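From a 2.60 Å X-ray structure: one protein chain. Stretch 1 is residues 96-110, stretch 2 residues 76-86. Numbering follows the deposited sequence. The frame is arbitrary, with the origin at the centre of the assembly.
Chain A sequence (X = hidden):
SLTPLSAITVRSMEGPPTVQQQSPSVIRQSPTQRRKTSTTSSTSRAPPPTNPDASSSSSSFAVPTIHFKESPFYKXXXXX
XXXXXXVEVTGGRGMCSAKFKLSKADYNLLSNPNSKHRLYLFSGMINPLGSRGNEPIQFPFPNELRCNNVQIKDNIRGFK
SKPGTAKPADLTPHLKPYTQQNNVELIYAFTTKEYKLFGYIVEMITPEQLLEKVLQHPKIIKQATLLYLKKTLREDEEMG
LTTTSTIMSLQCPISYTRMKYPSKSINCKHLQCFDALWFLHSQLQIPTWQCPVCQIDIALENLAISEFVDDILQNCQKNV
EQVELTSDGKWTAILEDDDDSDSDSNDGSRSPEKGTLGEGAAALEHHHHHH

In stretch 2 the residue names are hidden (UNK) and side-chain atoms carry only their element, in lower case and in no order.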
ATOM      1  N   CYS A  96      28.092  -4.436   1.224  1.00 52.31           N
ATOM      2  CA  CYS A  96      27.783  -5.583   0.410  1.00 57.06           C
ATOM      3  C   CYS A  96      27.520  -5.053  -0.981  1.00 57.72           C
ATOM      4  O   CYS A  96      26.980  -3.962  -1.164  1.00 55.11           O
ATOM      5  CB  CYS A  96      26.582  -6.355   0.954  1.00 59.63           C
ATOM      6  SG  CYS A  96      25.197  -5.347   1.366  1.00 58.49           S
ATOM      7  N   SER A  97      27.959  -5.822  -1.961  1.00 58.71           N
ATOM      8  CA  SER A  97      27.806  -5.443  -3.337  1.00 60.51           C
ATOM      9  C   SER A  97      27.200  -6.589  -4.115  1.00 61.08           C
ATOM     10  O   SER A  97      27.070  -7.711  -3.623  1.00 63.30           O
ATOM     11  CB  SER A  97      29.172  -5.084  -3.922  1.00 66.28           C
ATOM     12  OG  SER A  97      30.092  -6.150  -3.742  1.00 69.47           O
ATOM     13  N   ALA A  98      26.820  -6.288  -5.339  1.00 59.19           N
ATOM     14  CA  ALA A  98      26.246  -7.282  -6.207  1.00 64.69           C
ATOM     15  C   ALA A  98      26.407  -6.765  -7.619  1.00 67.67           C
ATOM     16  O   ALA A  98      26.354  -5.560  -7.872  1.00 66.27           O
ATOM     17  CB  ALA A  98      24.779  -7.490  -5.883  1.00 63.73           C
ATOM     18  N   LYS A  99      26.654  -7.691  -8.531  1.00 71.60           N
ATOM     19  CA  LYS A  99      26.797  -7.357  -9.930  1.00 74.27           C
ATOM     20  C   LYS A  99      25.763  -8.244 -10.593  1.00 76.85           C
ATOM     21  O   LYS A  99      25.593  -9.413 -10.207  1.00 73.95           O
ATOM     22  CB  LYS A  99      28.207  -7.687 -10.420  1.00 75.10           C
ATOM     23  CG  LYS A  99      29.298  -6.836  -9.774  1.00 83.61           C
ATOM     24  CD  LYS A  99      30.687  -7.234 -10.265  1.00 85.80           C
ATOM     25  CE  LYS A  99      31.770  -6.298  -9.743  1.00 87.43           C
ATOM     26  NZ  LYS A  99      31.891  -6.330  -8.258  1.00 90.68           N
ATOM     27  N   PHE A 100      25.046  -7.684 -11.560  1.00 74.05           N
ATOM     28  CA  PHE A 100      24.021  -8.440 -12.255  1.00 73.05           C
ATOM     29  C   PHE A 100      23.752  -7.775 -13.593  1.00 74.24           C
ATOM     30  O   PHE A 100      23.876  -6.556 -13.721  1.00 74.52           O
ATOM     31  CB  PHE A 100      22.743  -8.465 -11.400  1.00 70.24           C
ATOM     32  CG  PHE A 100      22.154  -7.096 -11.149  1.00 68.92           C
ATOM     33  CD1 PHE A 100      21.115  -6.611 -11.941  1.00 64.99           C
ATOM     34  CD2 PHE A 100      22.689  -6.266 -10.171  1.00 65.09           C
ATOM     35  CE1 PHE A 100      20.623  -5.323 -11.771  1.00 60.02           C
ATOM     36  CE2 PHE A 100      22.200  -4.969  -9.993  1.00 66.38           C
ATOM     37  CZ  PHE A 100      21.166  -4.498 -10.798  1.00 62.27           C
ATOM     38  N   LYS A 101      23.417  -8.583 -14.591  1.00 80.09           N
ATOM     39  CA  LYS A 101      23.074  -8.070 -15.913  1.00 82.86           C
ATOM     40  C   LYS A 101      21.609  -8.413 -16.149  1.00 81.47           C
ATOM     41  O   LYS A 101      21.163  -9.516 -15.840  1.00 80.54           O
ATOM     42  CB  LYS A 101      23.935  -8.712 -17.004  1.00 87.24           C
ATOM     43  CG  LYS A 101      25.350  -8.165 -17.091  1.00 92.89           C
ATOM     44  CD  LYS A 101      25.988  -8.485 -18.443  1.00 93.29           C
ATOM     45  CE  LYS A 101      25.392  -7.637 -19.575  1.00 94.07           C
ATOM     46  NZ  LYS A 101      23.929  -7.858 -19.825  1.00 92.01           N
ATOM     47  N   LEU A 102      20.855  -7.464 -16.681  1.00 83.82           N
ATOM     48  CA  LEU A 102      19.443  -7.710 -16.928  1.00 87.86           C
ATOM     49  C   LEU A 102      19.232  -8.587 -18.145  1.00 89.30           C
ATOM     50  O   LEU A 102      19.693  -8.260 -19.242  1.00 90.89           O
ATOM     51  CB  LEU A 102      18.693  -6.391 -17.119  1.00 83.88           C
ATOM     52  CG  LEU A 102      18.468  -5.597 -15.838  1.00 78.60           C
ATOM     53  CD1 LEU A 102      17.589  -4.399 -16.144  1.00 75.71           C
ATOM     54  CD2 LEU A 102      17.817  -6.500 -14.796  1.00 68.89           C
ATOM     55  N   SER A 103      18.526  -9.697 -17.949  1.00 88.53           N
ATOM     56  CA  SER A 103      18.249 -10.609 -19.048  1.00 90.03           C
ATOM     57  C   SER A 103      17.336  -9.929 -20.066  1.00 91.69           C
ATOM     58  O   SER A 103      16.904  -8.788 -19.885  1.00 85.49           O
ATOM     59  CB  SER A 103      17.563 -11.878 -18.539  1.00 84.93           C
ATOM     60  OG  SER A 103      16.205 -11.620 -18.232  1.00 82.13           O
ATOM     61  N   LYS A 104      17.060 -10.641 -21.148  1.00 96.68           N
ATOM     62  CA  LYS A 104      16.190 -10.120 -22.186  1.00100.47           C
ATOM     63  C   LYS A 104      14.864  -9.797 -21.502  1.00101.08           C
ATOM     64  O   LYS A 104      14.505  -8.627 -21.349  1.00103.07           O
ATOM     65  CB  LYS A 104      15.999 -11.189 -23.273  1.00103.07           C
ATOM     66  CG  LYS A 104      15.174 -10.784 -24.499  1.00103.42           C
ATOM     67  CD  LYS A 104      15.073 -11.969 -25.471  1.00104.25           C
ATOM     68  CE  LYS A 104      14.248 -11.646 -26.711  1.00103.09           C
ATOM     69  NZ  LYS A 104      14.192 -12.807 -27.653  1.00 95.96           N
ATOM     70  N   ALA A 105      14.175 -10.848 -21.059  1.00 98.90           N
ATOM     71  CA  ALA A 105      12.876 -10.751 -20.397  1.00 96.96           C
ATOM     72  C   ALA A 105      12.775  -9.687 -19.300  1.00 97.42           C
ATOM     73  O   ALA A 105      11.735  -9.044 -19.147  1.00 98.46           O
ATOM     74  CB  ALA A 105      12.489 -12.116 -19.835  1.00 92.73           C
ATOM     75  N   ASP A 106      13.847  -9.503 -18.537  1.00 95.33           N
ATOM     76  CA  ASP A 106      13.837  -8.517 -17.467  1.00 90.75           C
ATOM     77  C   ASP A 106      13.936  -7.076 -17.972  1.00 90.30           C
ATOM     78  O   ASP A 106      13.019  -6.281 -17.776  1.00 95.26           O
ATOM     79  CB  ASP A 106      14.982  -8.780 -16.475  1.00 95.17           C
ATOM     80  CG  ASP A 106      14.794 -10.063 -15.663  1.00 95.70           C
ATOM     81  OD1 ASP A 106      13.631 -10.450 -15.405  1.00 88.88           O
ATOM     82  OD2 ASP A 106      15.820 -10.668 -15.262  1.00 87.74           O
ATOM     83  N   TYR A 107      15.047  -6.744 -18.625  1.00 88.09           N
ATOM     84  CA  TYR A 107      15.272  -5.387 -19.121  1.00 82.58           C
ATOM     85  C   TYR A 107      14.066  -4.757 -19.790  1.00 80.20           C
ATOM     86  O   TYR A 107      13.976  -3.538 -19.893  1.00 79.93           O
ATOM     87  CB  TYR A 107      16.444  -5.339 -20.108  1.00 82.91           C
ATOM     88  CG  TYR A 107      16.812  -3.917 -20.471  1.00 78.24           C
ATOM     89  CD1 TYR A 107      17.624  -3.155 -19.629  1.00 81.60           C
ATOM     90  CD2 TYR A 107      16.246  -3.291 -21.578  1.00 74.35           C
ATOM     91  CE1 TYR A 107      17.853  -1.795 -19.871  1.00 78.64           C
ATOM     92  CE2 TYR A 107      16.467  -1.935 -21.827  1.00 78.37           C
ATOM     93  CZ  TYR A 107      17.267  -1.192 -20.970  1.00 76.76           C
ATOM     94  OH  TYR A 107      17.453   0.155 -21.189  1.00 66.93           O
ATOM     95  N   ASN A 108      13.147  -5.589 -20.253  1.00 83.22           N
ATOM     96  CA  ASN A 108      11.955  -5.110 -20.942  1.00 90.61           C
ATOM     97  C   ASN A 108      11.002  -4.303 -20.060  1.00 93.27           C
ATOM     98  O   ASN A 108      10.875  -3.076 -20.196  1.00 92.85           O
ATOM     99  CB  ASN A 108      11.208  -6.300 -21.538  1.00 94.50           C
ATOM    100  CG  ASN A 108      12.104  -7.178 -22.394  1.00101.93           C
ATOM    101  OD1 ASN A 108      11.703  -8.265 -22.818  1.00101.73           O
ATOM    102  ND2 ASN A 108      13.323  -6.709 -22.656  1.00 96.95           N
ATOM    103  N   LEU A 109      10.325  -5.006 -19.162  1.00 89.72           N
ATOM    104  CA  LEU A 109       9.370  -4.388 -18.263  1.00 88.03           C
ATOM    105  C   LEU A 109       9.836  -3.017 -17.772  1.00 89.17           C
ATOM    106  O   LEU A 109       9.043  -2.080 -17.656  1.00 90.03           O
ATOM    107  CB  LEU A 109       9.141  -5.307 -17.063  1.00 91.41           C
ATOM    108  CG  LEU A 109       9.074  -6.818 -17.322  1.00 95.08           C
ATOM    109  CD1 LEU A 109       8.528  -7.543 -16.075  1.00 86.80           C
ATOM    110  CD2 LEU A 109       8.180  -7.088 -18.524  1.00 95.91           C
ATOM    111  N   LEU A 110      11.132  -2.903 -17.500  1.00 87.73           N
ATOM    112  CA  LEU A 110      11.709  -1.670 -16.977  1.00 91.17           C
ATOM    113  C   LEU A 110      11.993  -0.585 -18.014  1.00 97.17           C
ATOM    114  O   LEU A 110      11.901   0.614 -17.719  1.00 93.34           O
ATOM    115  CB  LEU A 110      12.999  -2.005 -16.219  1.00 83.68           C
ATOM    116  CG  LEU A 110      12.933  -3.258 -15.337  1.00 80.14           C
ATOM    117  CD1 LEU A 110      14.254  -3.468 -14.634  1.00 77.78           C
ATOM    118  CD2 LEU A 110      11.816  -3.126 -14.329  1.00 79.58           C
ATOM    119  N   UNK A  76       5.238  -7.752  -6.273  1.00 53.64           N
ATOM    120  CA  UNK A  76       6.521  -8.384  -6.546  1.00 55.86           C
ATOM    121  C   UNK A  76       6.285  -9.420  -7.640  1.00 57.55           C
ATOM    122  O   UNK A  76       5.512 -10.365  -7.463  1.00 58.42           O
ATOM    123  c   UNK A  76       8.001  -8.485  -2.966  1.00 63.25           C
ATOM    124  c   UNK A  76       8.267  -9.908  -5.622  1.00 55.18           C
ATOM    125  c   UNK A  76       7.084  -9.040  -5.279  1.00 54.46           C
ATOM    126  c   UNK A  76       7.486  -7.951  -4.286  1.00 55.11           C
ATOM    127  N   UNK A  77       6.946  -9.219  -8.774  1.00 56.49           N
ATOM    128  CA  UNK A  77       6.787 -10.088  -9.930  1.00 56.03           C
ATOM    129  C   UNK A  77       7.922 -11.075 -10.124  1.00 55.72           C
ATOM    130  O   UNK A  77       7.691 -12.283 -10.161  1.00 57.79           O
ATOM    131  o   UNK A  77       6.104  -8.024 -13.808  1.00 87.54           O
ATOM    132  c   UNK A  77       5.228  -8.391 -13.018  1.00 80.59           C
ATOM    133  c   UNK A  77       6.666  -9.231 -11.177  1.00 64.35           C
ATOM    134  n   UNK A  77       4.031  -7.811 -12.953  1.00 79.54           N
ATOM    135  c   UNK A  77       5.481  -9.529 -12.053  1.00 73.28           C
ATOM    136  N   UNK A  78       9.142 -10.562 -10.254  1.00 53.14           N
ATOM    137  CA  UNK A  78      10.307 -11.418 -10.470  1.00 55.62           C
ATOM    138  C   UNK A  78      11.447 -11.072  -9.545  1.00 52.35           C
ATOM    139  O   UNK A  78      11.628  -9.915  -9.177  1.00 58.52           O
ATOM    140  c   UNK A  78      10.144 -13.156 -13.355  1.00 76.85           C
ATOM    141  n   UNK A  78      11.405 -11.450 -15.252  1.00 70.82           N
ATOM    142  n   UNK A  78       9.381 -10.496 -15.787  1.00 76.87           N
ATOM    143  c   UNK A  78      10.829 -11.259 -11.894  1.00 57.93           C
ATOM    144  n   UNK A  78       9.472 -12.161 -14.196  1.00 80.83           N
ATOM    145  c   UNK A  78      10.088 -11.372 -15.078  1.00 80.74           C
ATOM    146  c   UNK A  78      11.282 -12.538 -12.556  1.00 71.17           C
ATOM    147  N   UNK A  79      12.225 -12.077  -9.174  1.00 53.12           N
ATOM    148  CA  UNK A  79      13.389 -11.842  -8.336  1.00 55.75           C
ATOM    149  C   UNK A  79      14.615 -11.859  -9.229  1.00 55.39           C
ATOM    150  O   UNK A  79      14.797 -12.796  -9.999  1.00 62.98           O
ATOM    151  c   UNK A  79      14.910 -12.758  -6.534  1.00 60.06           C
ATOM    152  c   UNK A  79      13.570 -12.942  -7.282  1.00 55.54           C
ATOM    153  c   UNK A  79      15.723 -14.030  -6.599  1.00 57.64           C
ATOM    154  c   UNK A  79      14.664 -12.361  -5.083  1.00 58.20           C
ATOM    155  N   UNK A  80      15.436 -10.819  -9.155  1.00 55.25           N
ATOM    156  CA  UNK A  80      16.683 -10.784  -9.915  1.00 58.80           C
ATOM    157  C   UNK A  80      17.622 -11.510  -8.942  1.00 61.20           C
ATOM    158  O   UNK A  80      18.171 -10.913  -8.015  1.00 54.17           O
ATOM    159  c   UNK A  80      16.519  -7.248 -11.424  1.00 64.58           C
ATOM    160  c   UNK A  80      17.136  -9.342 -10.167  1.00 52.93           C
ATOM    161  c   UNK A  80      16.133  -8.656 -11.089  1.00 51.59           C
ATOM    162  c   UNK A  80      18.498  -9.328 -10.809  1.00 59.80           C
ATOM    163  N   UNK A  81      17.821 -12.820  -9.169  1.00 67.02           N
ATOM    164  CA  UNK A  81      18.637 -13.765  -8.393  1.00 68.28           C
ATOM    165  C   UNK A  81      19.977 -13.267  -7.893  1.00 70.04           C
ATOM    166  O   UNK A  81      20.314 -13.446  -6.722  1.00 73.75           O
ATOM    167  c   UNK A  81      17.757 -13.260 -10.577  1.00 65.63           C
ATOM    168  c   UNK A  81      18.866 -14.281 -10.658  1.00 67.36           C
ATOM    169  c   UNK A  81      18.767 -14.952  -9.333  1.00 62.68           C
ATOM    170  N   UNK A  82      20.734 -12.638  -8.781  1.00 69.34           N
ATOM    171  CA  UNK A  82      22.047 -12.123  -8.438  1.00 70.80           C
ATOM    172  C   UNK A  82      22.013 -10.997  -7.394  1.00 68.50           C
ATOM    173  O   UNK A  82      22.976 -10.798  -6.663  1.00 69.27           O
ATOM    174  o   UNK A  82      22.690 -11.187 -13.126  1.00 91.26           O
ATOM    175  c   UNK A  82      21.917 -11.914 -10.979  1.00 83.31           C
ATOM    176  o   UNK A  82      23.519 -13.066 -12.319  1.00 85.52           O
ATOM    177  c   UNK A  82      22.768 -12.065 -12.232  1.00 91.24           C
ATOM    178  c   UNK A  82      22.745 -11.659  -9.720  1.00 73.63           C
ATOM    179  N   UNK A  83      20.899 -10.270  -7.324  1.00 70.79           N
ATOM    180  CA  UNK A  83      20.735  -9.162  -6.376  1.00 62.98           C
ATOM    181  C   UNK A  83      20.258  -9.635  -5.005  1.00 62.92           C
ATOM    182  O   UNK A  83      19.121  -9.388  -4.606  1.00 59.26           O
ATOM    183  c   UNK A  83      19.732  -8.148  -6.923  1.00 56.52           C
ATOM    184  c   UNK A  83      20.264  -6.766  -7.270  1.00 55.68           C
ATOM    185  c   UNK A  83      20.926  -6.162  -6.048  1.00 59.77           C
ATOM    186  c   UNK A  83      19.117  -5.890  -7.742  1.00 51.94           C
ATOM    187  N   UNK A  84      21.124 -10.332  -4.289  1.00 62.28           N
ATOM    188  CA  UNK A  84      20.784 -10.817  -2.964  1.00 57.99           C
ATOM    189  C   UNK A  84      22.026 -10.651  -2.124  1.00 60.60           C
ATOM    190  O   UNK A  84      23.036 -11.319  -2.349  1.00 68.53           O
ATOM    191  c   UNK A  84      20.372 -12.280  -3.002  1.00 55.75           C
ATOM    192  c   UNK A  84      19.158 -12.433  -3.896  1.00 55.89           C
ATOM    193  c   UNK A  84      20.078 -12.777  -1.594  1.00 53.42           C
ATOM    194  N   UNK A  85      21.953  -9.745  -1.161  1.00 61.16           N
ATOM    195  CA  UNK A  85      23.094  -9.463  -0.303  1.00 57.71           C
ATOM    196  C   UNK A  85      22.773  -9.663   1.177  1.00 57.27           C
ATOM    197  O   UNK A  85      21.613  -9.785   1.577  1.00 58.04           O
ATOM    198  c   UNK A  85      23.591  -7.676  -2.034  1.00 48.54           C
ATOM    199  s   UNK A  85      23.844  -5.927  -2.398  1.00 58.34           S
ATOM    200  c   UNK A  85      22.292  -5.203  -1.894  1.00 60.75           C
ATOM    201  c   UNK A  85      23.557  -8.026  -0.553  1.00 48.93           C
ATOM    202  N   UNK A  86      23.817  -9.708   1.989  1.00 56.81           N
ATOM    203  CA  UNK A  86      23.654  -9.874   3.421  1.00 53.44           C
ATOM    204  C   UNK A  86      24.400  -8.745   4.096  1.00 53.73           C
ATOM    205  O   UNK A  86      25.471  -8.338   3.638  1.00 57.42           O
ATOM    206  o   UNK A  86      22.484 -12.836   3.769  1.00 70.23           O
ATOM    207  n   UNK A  86      24.025 -12.875   2.126  1.00 73.00           N
ATOM    208  c   UNK A  86      23.508 -12.383   3.251  1.00 69.02           C
ATOM    209  c   UNK A  86      24.232 -11.210   3.867  1.00 58.40           C
TER

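Position 76 carries four carbons, forked at the first, with one arm two carbons long; none approaches stretch 1. That beta-branched pattern is isoleucine, Ile76. Position 77 has three carbons, the third bearing one oxygen and one nitrogen, hence a glutamine, Gln77; its OE1 lies 3.4 Å from Leu109 CD1.

At position 78, three carbons lead to a nitrogen and then to a carbon holding two more nitrogens. This guanidinium identifies Arg78. Its NH1 forms a salt bridge with Asp106 OD1 at 2.4 Å, a short separation best read cautiously at 2.60 Å resolution. The carboxylate oxygen sits at the guanidinium edge, near its plane, while NH2 comes within 3.1 Å of Leu109 CD1.

Position 79 has four carbons forked at the second, and its CA-to-CB bond points away from stretch 1: Leu79. Position 80 repeats the pattern of 76, a fork at the first carbon with one longer arm, so it is Ile80. Its CD1 meets Leu102 CD2 at 3.7 Å and its CG2 meets Phe100 CD1 at 3.9 Å.

Three carbons at position 81 close a ring onto the backbone nitrogen, which defines Pro81. Position 82 has three carbons, the third carrying two oxygens: Glu82. Lys101 N donates a hydrogen bond to Glu82 OE2 (3.1 Å, 146° at the hydrogen), placing the carboxylate against the backbone just beyond strand 96-100.

Position 83 has four carbons forked at the second, giving Leu83. Its CG lies over one face of the Phe100 ring, 4.1 Å from the centroid and 24° off the normal, a CH-pi contact. A type I turn runs from Ile80 to Leu83, with Leu83 N bonded to Ile80 O at 2.9 Å.

Position 84, one carbon carrying two others, is Val84, directed away. The unbranched chain at 85, two carbons, sulfur, one carbon, is Met85; its SD is 3.9 Å from Ala98 CB, and its CB 3.7 Å from Cys96 SG. Position 86 has two carbons, the second bearing one oxygen and one nitrogen: Asn86, whose backbone O lies 3.5 Å from Cys96 CB.

The contact buries 703 Å² in total. Strand 83-86 runs nearly antiparallel to strand 96-100 (163°, axes 6.8 Å apart at closest approach), and Cys96, Ala98 and Phe100 all point toward it. The turn brings Ile80 and Leu83 to the Phe100 ring, while the Arg78-Asp106 salt bridge ties strand 76-80 to the helix. Ser103 OG accepts from Asp106 N at 3.2 Å, capping that helix beside the bridge.

Stretch 2 (76-86) IQRLIPELVMN
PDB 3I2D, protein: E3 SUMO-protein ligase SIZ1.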